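Local coordinates for ABC transporter, substrate binding protein (Polyamine) (Agrobacterium tumefaciens, PDB 4EUO) that binds gamma-aminobutyric acid (GABA) in the periplasm as the substrate-binding component of an ABC transporter, probably handing it on for import, at residues W8-T12 and W200-A206; D62-Q66 and W297-D302; V96-S102 and I222-L228. All blocks are in the same frame, centred on the assembly; numbering follows the deposited sequence.

Contact 1. Residues W8-T12 and W200-A206. With ABU (gamma-amino-butanoic acid), chain E.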
loop_
_atom_site.group_PDB
_atom_site.type_symbol
_atom_site.label_atom_id
_atom_site.label_comp_id
_atom_site.label_asym_id
_atom_site.label_seq_id
_atom_site.Cartn_x
_atom_site.Cartn_y
_atom_site.Cartn_z
ATOM N N TRP A 8 2.480 -4.977 7.117
ATOM C CA TRP A 8 3.599 -4.917 6.223
ATOM C C TRP A 8 4.931 -4.700 6.903
ATOM O O TRP A 8 5.929 -4.453 6.221
ATOM C CB TRP A 8 3.293 -3.821 5.168
ATOM C CG TRP A 8 2.074 -4.186 4.374
ATOM C CD1 TRP A 8 0.771 -3.924 4.700
ATOM C CD2 TRP A 8 2.038 -4.982 3.189
ATOM N NE1 TRP A 8 -0.073 -4.520 3.796
ATOM C CE2 TRP A 8 0.673 -5.195 2.865
ATOM C CE3 TRP A 8 3.027 -5.589 2.390
ATOM C CZ2 TRP A 8 0.274 -5.922 1.736
ATOM C CZ3 TRP A 8 2.624 -6.342 1.290
ATOM C CH2 TRP A 8 1.265 -6.474 0.956
ATOM N N GLY A 9 4.940 -4.806 8.221
ATOM C CA GLY A 9 6.163 -4.712 8.999
ATOM C C GLY A 9 6.700 -3.310 9.124
ATOM O O GLY A 9 6.144 -2.335 8.589
ATOM N N GLY A 10 7.799 -3.233 9.844
ATOM C CA GLY A 10 8.580 -2.012 9.977
ATOM C C GLY A 10 7.807 -0.839 10.501
ATOM O O GLY A 10 6.925 -0.976 11.338
ATOM N N THR A 11 8.149 0.326 9.960
ATOM C CA THR A 11 7.609 1.589 10.443
ATOM C C THR A 11 6.136 1.694 10.319
ATOM O O THR A 11 5.464 2.259 11.181
ATOM C CB THR A 11 8.366 2.763 9.861
ATOM O OG1 THR A 11 8.446 2.616 8.437
ATOM C CG2 THR A 11 9.772 2.873 10.431
ATOM N N THR A 12 5.566 1.141 9.220
ATOM C CA THR A 12 4.109 1.225 9.057
ATOM C C THR A 12 3.374 0.383 10.097
ATOM O O THR A 12 2.422 0.834 10.725
ATOM C CB THR A 12 3.720 0.812 7.645
ATOM O OG1 THR A 12 4.373 1.775 6.796
ATOM C CG2 THR A 12 2.202 0.832 7.424
ATOM N N TRP A 200 6.289 3.548 -1.505
ATOM C CA TRP A 200 5.114 3.895 -0.722
ATOM C C TRP A 200 5.410 5.202 -0.007
ATOM O O TRP A 200 6.453 5.320 0.657
ATOM C CB TRP A 200 4.807 2.786 0.284
ATOM C CG TRP A 200 4.369 1.483 -0.296
ATOM C CD1 TRP A 200 3.550 1.295 -1.366
ATOM C CD2 TRP A 200 4.630 0.183 0.247
ATOM N NE1 TRP A 200 3.296 -0.059 -1.546
ATOM C CE2 TRP A 200 3.937 -0.760 -0.553
ATOM C CE3 TRP A 200 5.380 -0.280 1.339
ATOM C CZ2 TRP A 200 3.991 -2.139 -0.308
ATOM C CZ3 TRP A 200 5.386 -1.640 1.620
ATOM C CH2 TRP A 200 4.720 -2.556 0.784
ATOM N N ASN A 201 4.490 6.190 -0.086
ATOM C CA ASN A 201 4.821 7.513 0.434
ATOM C C ASN A 201 5.169 7.535 1.911
ATOM O O ASN A 201 6.091 8.256 2.327
ATOM C CB ASN A 201 3.728 8.522 0.091
ATOM C CG ASN A 201 2.462 8.343 0.899
ATOM O OD1 ASN A 201 1.621 7.471 0.605
ATOM N ND2 ASN A 201 2.329 9.130 1.970
ATOM N N GLY A 202 4.452 6.767 2.701
ATOM C CA GLY A 202 4.651 6.758 4.136
ATOM C C GLY A 202 6.009 6.210 4.523
ATOM O O GLY A 202 6.539 6.566 5.586
ATOM N N ARG A 203 6.634 5.395 3.667
ATOM C CA ARG A 203 7.975 4.895 3.983
ATOM C C ARG A 203 8.995 6.031 3.915
ATOM O O ARG A 203 9.985 5.998 4.658
ATOM C CB ARG A 203 8.345 3.776 3.033
ATOM C CG ARG A 203 7.475 2.540 3.218
ATOM C CD ARG A 203 7.862 1.783 4.491
ATOM N NE ARG A 203 6.862 0.757 4.803
ATOM C CZ ARG A 203 7.062 -0.233 5.666
ATOM N NH1 ARG A 203 8.236 -0.370 6.266
ATOM N NH2 ARG A 203 6.118 -1.145 5.874
ATOM N N MET A 204 8.739 7.046 3.073
ATOM C CA MET A 204 9.610 8.224 3.007
ATOM C C MET A 204 9.340 9.120 4.219
ATOM O O MET A 204 10.303 9.611 4.826
ATOM C CB MET A 204 9.381 8.986 1.701
ATOM C CG MET A 204 9.703 8.173 0.447
ATOM S SD MET A 204 11.401 7.532 0.366
ATOM C CE MET A 204 11.187 5.800 0.990
ATOM N N THR A 205 8.070 9.274 4.630
ATOM C CA THR A 205 7.747 10.012 5.852
ATOM C C THR A 205 8.498 9.368 7.022
ATOM O O THR A 205 9.099 10.087 7.841
ATOM C CB THR A 205 6.247 9.947 6.120
ATOM O OG1 THR A 205 5.605 10.643 5.050
ATOM C CG2 THR A 205 5.859 10.585 7.451
ATOM N N ALA A 206 8.499 8.026 7.119
ATOM C CA ALA A 206 9.185 7.364 8.245
ATOM C C ALA A 206 10.669 7.570 8.217
ATOM O O ALA A 206 11.273 7.779 9.283
ATOM C CB ALA A 206 8.840 5.899 8.255
HETATM N N ABU E . 0.399 -1.850 0.560
HETATM C CD ABU E . 0.944 -0.603 1.113
HETATM C CB ABU E . 1.852 -0.865 2.289
HETATM C CG ABU E . 2.352 0.432 2.828
HETATM C C ABU E . 3.385 0.330 3.930
HETATM O O ABU E . 4.119 1.410 4.186
HETATM O OXT ABU E . 3.666 -0.793 4.544
HETATM O O HOH W 1 8.607 -3.277 6.415
HETATM O O HOH W 2 6.372 3.612 7.070
#
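Trp8 opens one wall of the interlobe cleft of this periplasmic binding protein; Trp200 and Arg203 face it from the other lobe, with GABA between. The Trp8 ring lays a face over ABU CB and receives the Trp200 ring in an offset edge-to-face pair (centroids 5.7 Å apart, planes at 74°), while its NE1 is held by Asp58. Its carbonyl takes a weak bond from Arg203, and water 1 donates to Trp8 O, accepting weakly from Arg203 NH1. Gly9, at a positive phi suited to glycine, presents its O to Arg203 NH2 at 3.0 Å. Gly10 also has a positive phi, and a beta carbon here would clash with Arg203 NH1. Thr11 rests OG1 on Ala206 CB (3.3 Å), a small methyl that permits close approach; water 2 links its hydroxyl to that of Thr12. Thr12 OG1 donates to ABU O (2.6 Å), so the carboxylate is gripped from both lobes: Arg203 NE reaches ABU O at 2.9 Å and Arg203 NH2 reaches ABU OXT at 2.8 Å.

Contact 2. Residues D62-Q66 and W297-D302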
loop_
_atom_site.group_PDB
_atom_site.type_symbol
_atom_site.label_atom_id
_atom_site.label_comp_id
_atom_site.label_asym_id
_atom_site.label_seq_id
_atom_site.Cartn_x
_atom_site.Cartn_y
_atom_site.Cartn_z
ATOM N N ASP A 62 -6.615 -4.423 -4.251
ATOM C CA ASP A 62 -6.959 -5.254 -5.406
ATOM C C ASP A 62 -7.023 -6.735 -5.013
ATOM O O ASP A 62 -7.882 -7.473 -5.499
ATOM C CB ASP A 62 -5.982 -5.017 -6.561
ATOM C CG ASP A 62 -4.587 -5.523 -6.281
ATOM O OD1 ASP A 62 -3.946 -5.003 -5.330
ATOM O OD2 ASP A 62 -4.157 -6.457 -6.969
ATOM N N TYR A 63 -6.119 -7.157 -4.120
ATOM C CA TYR A 63 -6.185 -8.505 -3.583
ATOM C C TYR A 63 -7.496 -8.670 -2.790
ATOM O O TYR A 63 -8.253 -9.639 -3.025
ATOM C CB TYR A 63 -4.978 -8.788 -2.680
ATOM C CG TYR A 63 -5.139 -10.076 -1.907
ATOM C CD1 TYR A 63 -4.758 -11.294 -2.459
ATOM C CD2 TYR A 63 -5.698 -10.077 -0.623
ATOM C CE1 TYR A 63 -4.907 -12.488 -1.745
ATOM C CE2 TYR A 63 -5.851 -11.263 0.097
ATOM C CZ TYR A 63 -5.455 -12.453 -0.471
ATOM O OH TYR A 63 -5.600 -13.616 0.255
ATOM N N ALA A 64 -7.829 -7.706 -1.897
ATOM C CA ALA A 64 -9.053 -7.812 -1.069
ATOM C C ALA A 64 -10.288 -7.980 -1.919
ATOM O O ALA A 64 -11.189 -8.753 -1.534
ATOM C CB ALA A 64 -9.204 -6.545 -0.241
ATOM N N ALA A 65 -10.387 -7.250 -3.042
ATOM C CA ALA A 65 -11.583 -7.242 -3.869
ATOM C C ALA A 65 -11.793 -8.525 -4.635
ATOM O O ALA A 65 -12.895 -8.725 -5.172
ATOM C CB ALA A 65 -11.594 -6.030 -4.791
ATOM N N GLN A 66 -10.789 -9.386 -4.728
ATOM C CA GLN A 66 -11.012 -10.658 -5.396
ATOM C C GLN A 66 -10.838 -11.880 -4.510
ATOM O O GLN A 66 -11.157 -12.975 -4.960
ATOM C CB GLN A 66 -10.225 -10.737 -6.693
ATOM C CG GLN A 66 -8.744 -10.559 -6.496
ATOM C CD GLN A 66 -8.009 -11.815 -6.184
ATOM O OE1 GLN A 66 -7.862 -12.694 -7.044
ATOM N NE2 GLN A 66 -7.506 -11.918 -4.942
ATOM N N TRP A 297 -7.702 -4.179 -11.527
ATOM C CA TRP A 297 -6.706 -5.167 -11.176
ATOM C C TRP A 297 -7.356 -6.399 -10.531
ATOM O O TRP A 297 -6.981 -7.531 -10.881
ATOM C CB TRP A 297 -5.654 -4.555 -10.239
ATOM C CG TRP A 297 -4.530 -3.894 -10.977
ATOM C CD1 TRP A 297 -4.522 -2.649 -11.542
ATOM C CD2 TRP A 297 -3.237 -4.450 -11.192
ATOM N NE1 TRP A 297 -3.280 -2.385 -12.082
ATOM C CE2 TRP A 297 -2.465 -3.473 -11.870
ATOM C CE3 TRP A 297 -2.620 -5.636 -10.790
ATOM C CZ2 TRP A 297 -1.120 -3.672 -12.180
ATOM C CZ3 TRP A 297 -1.284 -5.830 -11.082
ATOM C CH2 TRP A 297 -0.549 -4.862 -11.774
ATOM N N ALA A 298 -8.338 -6.218 -9.642
ATOM C CA ALA A 298 -8.979 -7.372 -8.995
ATOM C C ALA A 298 -9.612 -8.282 -10.063
ATOM O O ALA A 298 -9.489 -9.499 -9.967
ATOM C CB ALA A 298 -10.063 -6.885 -8.061
ATOM N N GLN A 299 -10.205 -7.687 -11.107
ATOM C CA GLN A 299 -10.901 -8.471 -12.166
ATOM C C GLN A 299 -9.920 -9.230 -13.042
ATOM O O GLN A 299 -10.330 -10.203 -13.700
ATOM C CB GLN A 299 -11.752 -7.542 -13.048
ATOM C CG GLN A 299 -12.956 -6.932 -12.333
ATOM C CD GLN A 299 -13.778 -5.963 -13.198
ATOM O OE1 GLN A 299 -14.164 -4.872 -12.771
ATOM N NE2 GLN A 299 -14.087 -6.322 -14.424
ATOM N N HIS A 300 -8.650 -8.804 -13.103
ATOM C CA HIS A 300 -7.651 -9.400 -13.990
ATOM C C HIS A 300 -6.424 -9.821 -13.186
ATOM O O HIS A 300 -5.334 -9.986 -13.748
ATOM C CB HIS A 300 -7.216 -8.338 -15.031
ATOM C CG HIS A 300 -8.350 -7.717 -15.814
ATOM N ND1 HIS A 300 -8.755 -8.198 -17.059
ATOM C CD2 HIS A 300 -9.119 -6.658 -15.499
ATOM C CE1 HIS A 300 -9.768 -7.419 -17.432
ATOM N NE2 HIS A 300 -10.025 -6.475 -16.525
ATOM N N ARG A 301 -6.598 -10.039 -11.881
ATOM C CA ARG A 301 -5.429 -10.200 -11.016
ATOM C C ARG A 301 -4.488 -11.308 -11.365
ATOM O O ARG A 301 -3.267 -11.106 -11.416
ATOM C CB ARG A 301 -5.833 -10.241 -9.552
ATOM C CG ARG A 301 -4.742 -9.786 -8.596
ATOM C CD ARG A 301 -5.224 -9.758 -7.146
ATOM N NE ARG A 301 -4.118 -9.335 -6.280
ATOM C CZ ARG A 301 -3.113 -10.117 -5.898
ATOM N NH1 ARG A 301 -3.165 -11.431 -6.111
ATOM N NH2 ARG A 301 -2.088 -9.605 -5.229
ATOM N N ASP A 302 -5.057 -12.512 -11.607
ATOM C CA ASP A 302 -4.207 -13.658 -11.896
ATOM C C ASP A 302 -3.488 -13.506 -13.218
ATOM O O ASP A 302 -2.302 -13.840 -13.324
ATOM C CB ASP A 302 -5.056 -14.937 -11.904
ATOM C CG ASP A 302 -5.720 -15.207 -10.580
ATOM O OD1 ASP A 302 -5.141 -14.832 -9.548
ATOM O OD2 ASP A 302 -6.811 -15.817 -10.578
HETATM O O HOH W 3 -1.886 -6.857 -4.948
HETATM O O HOH W 4 -4.789 -13.256 -7.496
HETATM O O HOH W 5 -9.381 -12.300 -9.878
#
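A salt bridge joins the two segments: Arg301 NE donates to Asp62 OD2 at 3.0 Å, and water 3 supports it, 2.8 Å from both Asp62 OD1 and Arg301 NH2. The extended arginine has the length to cross the gap between the helices, and one face of its guanidinium lies over Tyr63 CB. Gln66, with both a donor and an acceptor, ties the next layer together. Its NE2 bonds back to Tyr63 O (3.1 Å), while OE1, hydrogen-bonded to Lys70, also takes protons from waters 4 and 5, which lead to Arg301 NH1 and to Ala298 O. Lys70 also forms a salt bridge with Asp302. Beneath this polar edge, small residues let the backbones come close: Ala298 CB touches Asp62 O at 3.4 Å and Ala65 CB at 3.7 Å, and the CA atoms of Asp62 and Ala298 are 4.6 Å apart. Thus the C-terminal helices 294-299 and 301-313 pack on helix 61-67, whose Tyr63 stacks on Tyr40 of helix 40-48 and whose Ala64 rests on strand 215-229.

Contact 3. Residues V96-S102 and I222-L228. With ABU (gamma-amino-butanoic acid), chain E.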
loop_
_atom_site.group_PDB
_atom_site.type_symbol
_atom_site.label_atom_id
_atom_site.label_comp_id
_atom_site.label_asym_id
_atom_site.label_seq_id
_atom_site.Cartn_x
_atom_site.Cartn_y
_atom_site.Cartn_z
ATOM N N VAL A 96 -12.853 -3.668 4.107
ATOM C CA VAL A 96 -13.017 -2.234 4.230
ATOM C C VAL A 96 -11.619 -1.631 4.086
ATOM O O VAL A 96 -10.602 -2.323 4.294
ATOM C CB VAL A 96 -13.677 -1.789 5.543
ATOM C CG1 VAL A 96 -15.129 -2.298 5.630
ATOM C CG2 VAL A 96 -12.864 -2.217 6.750
ATOM N N GLY A 97 -11.555 -0.347 3.803
ATOM C CA GLY A 97 -10.256 0.298 3.687
ATOM C C GLY A 97 -9.498 0.376 4.997
ATOM O O GLY A 97 -10.094 0.503 6.066
ATOM N N SER A 98 -8.171 0.284 4.920
ATOM C CA SER A 98 -7.236 0.402 6.025
ATOM C C SER A 98 -6.571 1.784 6.008
ATOM O O SER A 98 -6.461 2.452 7.041
ATOM C CB SER A 98 -6.172 -0.691 5.915
ATOM O OG SER A 98 -5.272 -0.560 7.010
ATOM N N PHE A 99 -6.082 2.200 4.826
ATOM C CA PHE A 99 -5.478 3.505 4.633
ATOM C C PHE A 99 -5.327 3.759 3.150
ATOM O O PHE A 99 -5.342 2.792 2.359
ATOM C CB PHE A 99 -4.118 3.679 5.339
ATOM C CG PHE A 99 -3.029 2.726 4.892
ATOM C CD1 PHE A 99 -2.146 3.076 3.871
ATOM C CD2 PHE A 99 -2.870 1.503 5.509
ATOM C CE1 PHE A 99 -1.125 2.202 3.473
ATOM C CE2 PHE A 99 -1.858 0.626 5.119
ATOM C CZ PHE A 99 -0.991 0.985 4.103
ATOM N N TYR A 100 -5.160 5.039 2.791
ATOM C CA TYR A 100 -5.050 5.471 1.410
ATOM C C TYR A 100 -3.637 5.970 1.211
ATOM O O TYR A 100 -3.104 6.700 2.060
ATOM C CB TYR A 100 -6.128 6.532 1.175
ATOM C CG TYR A 100 -6.242 7.092 -0.219
ATOM C CD1 TYR A 100 -7.035 6.475 -1.173
ATOM C CD2 TYR A 100 -5.665 8.316 -0.549
ATOM C CE1 TYR A 100 -7.243 7.044 -2.428
ATOM C CE2 TYR A 100 -5.844 8.886 -1.816
ATOM C CZ TYR A 100 -6.660 8.257 -2.732
ATOM O OH TYR A 100 -6.908 8.843 -3.955
ATOM N N TYR A 101 -2.986 5.569 0.112
ATOM C CA TYR A 101 -1.579 5.902 -0.058
ATOM C C TYR A 101 -1.259 6.219 -1.493
ATOM O O TYR A 101 -2.083 5.996 -2.381
ATOM C CB TYR A 101 -0.700 4.718 0.422
ATOM C CG TYR A 101 -0.791 3.456 -0.405
ATOM C CD1 TYR A 101 0.082 3.228 -1.466
ATOM C CD2 TYR A 101 -1.734 2.470 -0.111
ATOM C CE1 TYR A 101 0.007 2.057 -2.219
ATOM C CE2 TYR A 101 -1.824 1.302 -0.864
ATOM C CZ TYR A 101 -0.942 1.096 -1.904
ATOM O OH TYR A 101 -0.974 -0.060 -2.641
ATOM N N SER A 102 -0.006 6.640 -1.731
ATOM C CA SER A 102 0.477 6.861 -3.072
ATOM C C SER A 102 1.821 6.206 -3.284
ATOM O O SER A 102 2.617 6.121 -2.342
ATOM C CB SER A 102 0.727 8.349 -3.318
ATOM O OG SER A 102 -0.506 9.040 -3.313
ATOM N N ILE A 222 0.736 7.995 -7.772
ATOM C CA ILE A 222 -0.259 6.990 -8.118
ATOM C C ILE A 222 -0.914 6.498 -6.849
ATOM O O ILE A 222 -0.247 5.879 -6.002
ATOM C CB ILE A 222 0.404 5.865 -8.903
ATOM C CG1 ILE A 222 1.052 6.389 -10.202
ATOM C CG2 ILE A 222 -0.620 4.730 -9.183
ATOM C CD1 ILE A 222 2.054 5.370 -10.765
ATOM N N THR A 223 -2.223 6.744 -6.703
ATOM C CA THR A 223 -2.917 6.361 -5.474
ATOM C C THR A 223 -3.480 4.968 -5.518
ATOM O O THR A 223 -3.792 4.415 -6.587
ATOM C CB THR A 223 -4.085 7.307 -5.153
ATOM O OG1 THR A 223 -5.075 7.189 -6.172
ATOM C CG2 THR A 223 -3.660 8.725 -5.073
ATOM N N ALA A 224 -3.606 4.380 -4.326
ATOM C CA ALA A 224 -4.225 3.090 -4.105
ATOM C C ALA A 224 -4.599 3.026 -2.630
ATOM O O ALA A 224 -4.387 4.001 -1.902
ATOM C CB ALA A 224 -3.292 1.942 -4.514
ATOM N N ALA A 225 -5.200 1.914 -2.188
ATOM C CA ALA A 225 -5.533 1.800 -0.784
ATOM C C ALA A 225 -5.309 0.395 -0.334
ATOM O O ALA A 225 -5.445 -0.552 -1.118
ATOM C CB ALA A 225 -6.988 2.213 -0.516
ATOM N N ASP A 226 -4.992 0.248 0.949
ATOM C CA ASP A 226 -4.976 -1.068 1.574
ATOM C C ASP A 226 -6.338 -1.298 2.213
ATOM O O ASP A 226 -7.109 -0.349 2.456
ATOM C CB ASP A 226 -3.885 -1.198 2.623
ATOM C CG ASP A 226 -2.517 -1.569 2.054
ATOM O OD1 ASP A 226 -2.324 -1.474 0.824
ATOM O OD2 ASP A 226 -1.637 -2.000 2.852
ATOM N N SER A 227 -6.591 -2.559 2.572
ATOM C CA SER A 227 -7.835 -2.991 3.166
ATOM C C SER A 227 -7.556 -3.845 4.373
ATOM O O SER A 227 -6.480 -4.437 4.488
ATOM C CB SER A 227 -8.594 -3.856 2.172
ATOM O OG SER A 227 -8.791 -3.154 0.955
ATOM N N LEU A 228 -8.572 -3.964 5.240
ATOM C CA LEU A 228 -8.529 -4.935 6.352
ATOM C C LEU A 228 -9.481 -6.056 6.005
ATOM O O LEU A 228 -10.611 -5.823 5.562
ATOM C CB LEU A 228 -8.937 -4.312 7.680
ATOM C CG LEU A 228 -8.060 -3.168 8.136
ATOM C CD1 LEU A 228 -8.542 -2.627 9.467
ATOM C CD2 LEU A 228 -6.559 -3.575 8.243
HETATM N N ABU E . 0.399 -1.850 0.560
HETATM C CD ABU E . 0.944 -0.603 1.113
HETATM C CB ABU E . 1.852 -0.865 2.289
HETATM C CG ABU E . 2.352 0.432 2.828
HETATM C C ABU E . 3.385 0.330 3.930
HETATM O O ABU E . 4.119 1.410 4.186
HETATM O OXT ABU E . 3.666 -0.793 4.544
HETATM O O HOH W 6 -3.211 -1.430 -2.485
#
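Two antiparallel strands, 96-102 and 222-228, pair at the buried heart of the chain and form the floor of the GABA pocket. The ladder starts at Val96 and Leu228, where Leu228 N donates to Val96 O at 2.8 Å and the return bond is weak. Further along, Tyr101 and Ala224 are bonded both ways: Tyr101 N to Ala224 O at 2.9 Å, Ala224 N to Tyr101 O at 3.0 Å, and pairing continues to Ser102 with Thr223. Between the Val96 and Tyr101 pairs lies a beta bulge. Ser98, with a helical psi of -48°, and Phe99 together face Asp226: Ser98 N donates to Asp226 O (2.8 Å) and Asp226 N to Phe99 O (2.9 Å). The strands are strongly twisted, their directions 134° apart. Because strand 96-107 also pairs with 196-200 of one lobe and strand 215-229 with 56-60 of the other, these are the long strands connecting the two lobes, probably the hinge of a class D periplasmic binding protein. Phe99, Tyr101 and Asp226 share the face turned to the ligand. Asp226 supplies the negative charge that suits a protonated amine: ABU N donates to its OD1 at 2.8 Å and weakly to its OD2 at 3.1 Å. Phe99 offers a ring edge to the aliphatic chain, CZ lying 3.6 Å from ABU CG, and takes Asp226 CB over one face as a CH-pi contact. The Tyr101 ring lies flat against ABU CD; Ala224 is small enough for that phenol to pass, Tyr101 CZ being 3.6 Å from its CB. Water 6 joins Tyr101 OH to Ala225 O.

How the contacts relate
Contacts 1 and 3, with centres 13 Å apart, hold opposite ends of the same ligand: the former secures the carboxylate, the latter the amine, so a molecule of GABA's length can satisfy both charges. Asn201 N lies 2.9 Å from Ser102 O, probably a hydrogen bond, and Trp8 NE1 packs 3.1 Å from Asp226 OD2; Trp200 CD1 meets Tyr101 CE1 at 3.7 Å, enclosing the aliphatic chain in aromatic rings. Contact 2 stands outside the pocket, its centre about 23 Å from that of contact 1 and 14 Å from that of contact 3, with the nearest Asp62 side-chain and GABA atoms about 8 Å apart. It meets connecting strand 215-229 where Ala64 CB lies 3.6 Å from Ser227 OG.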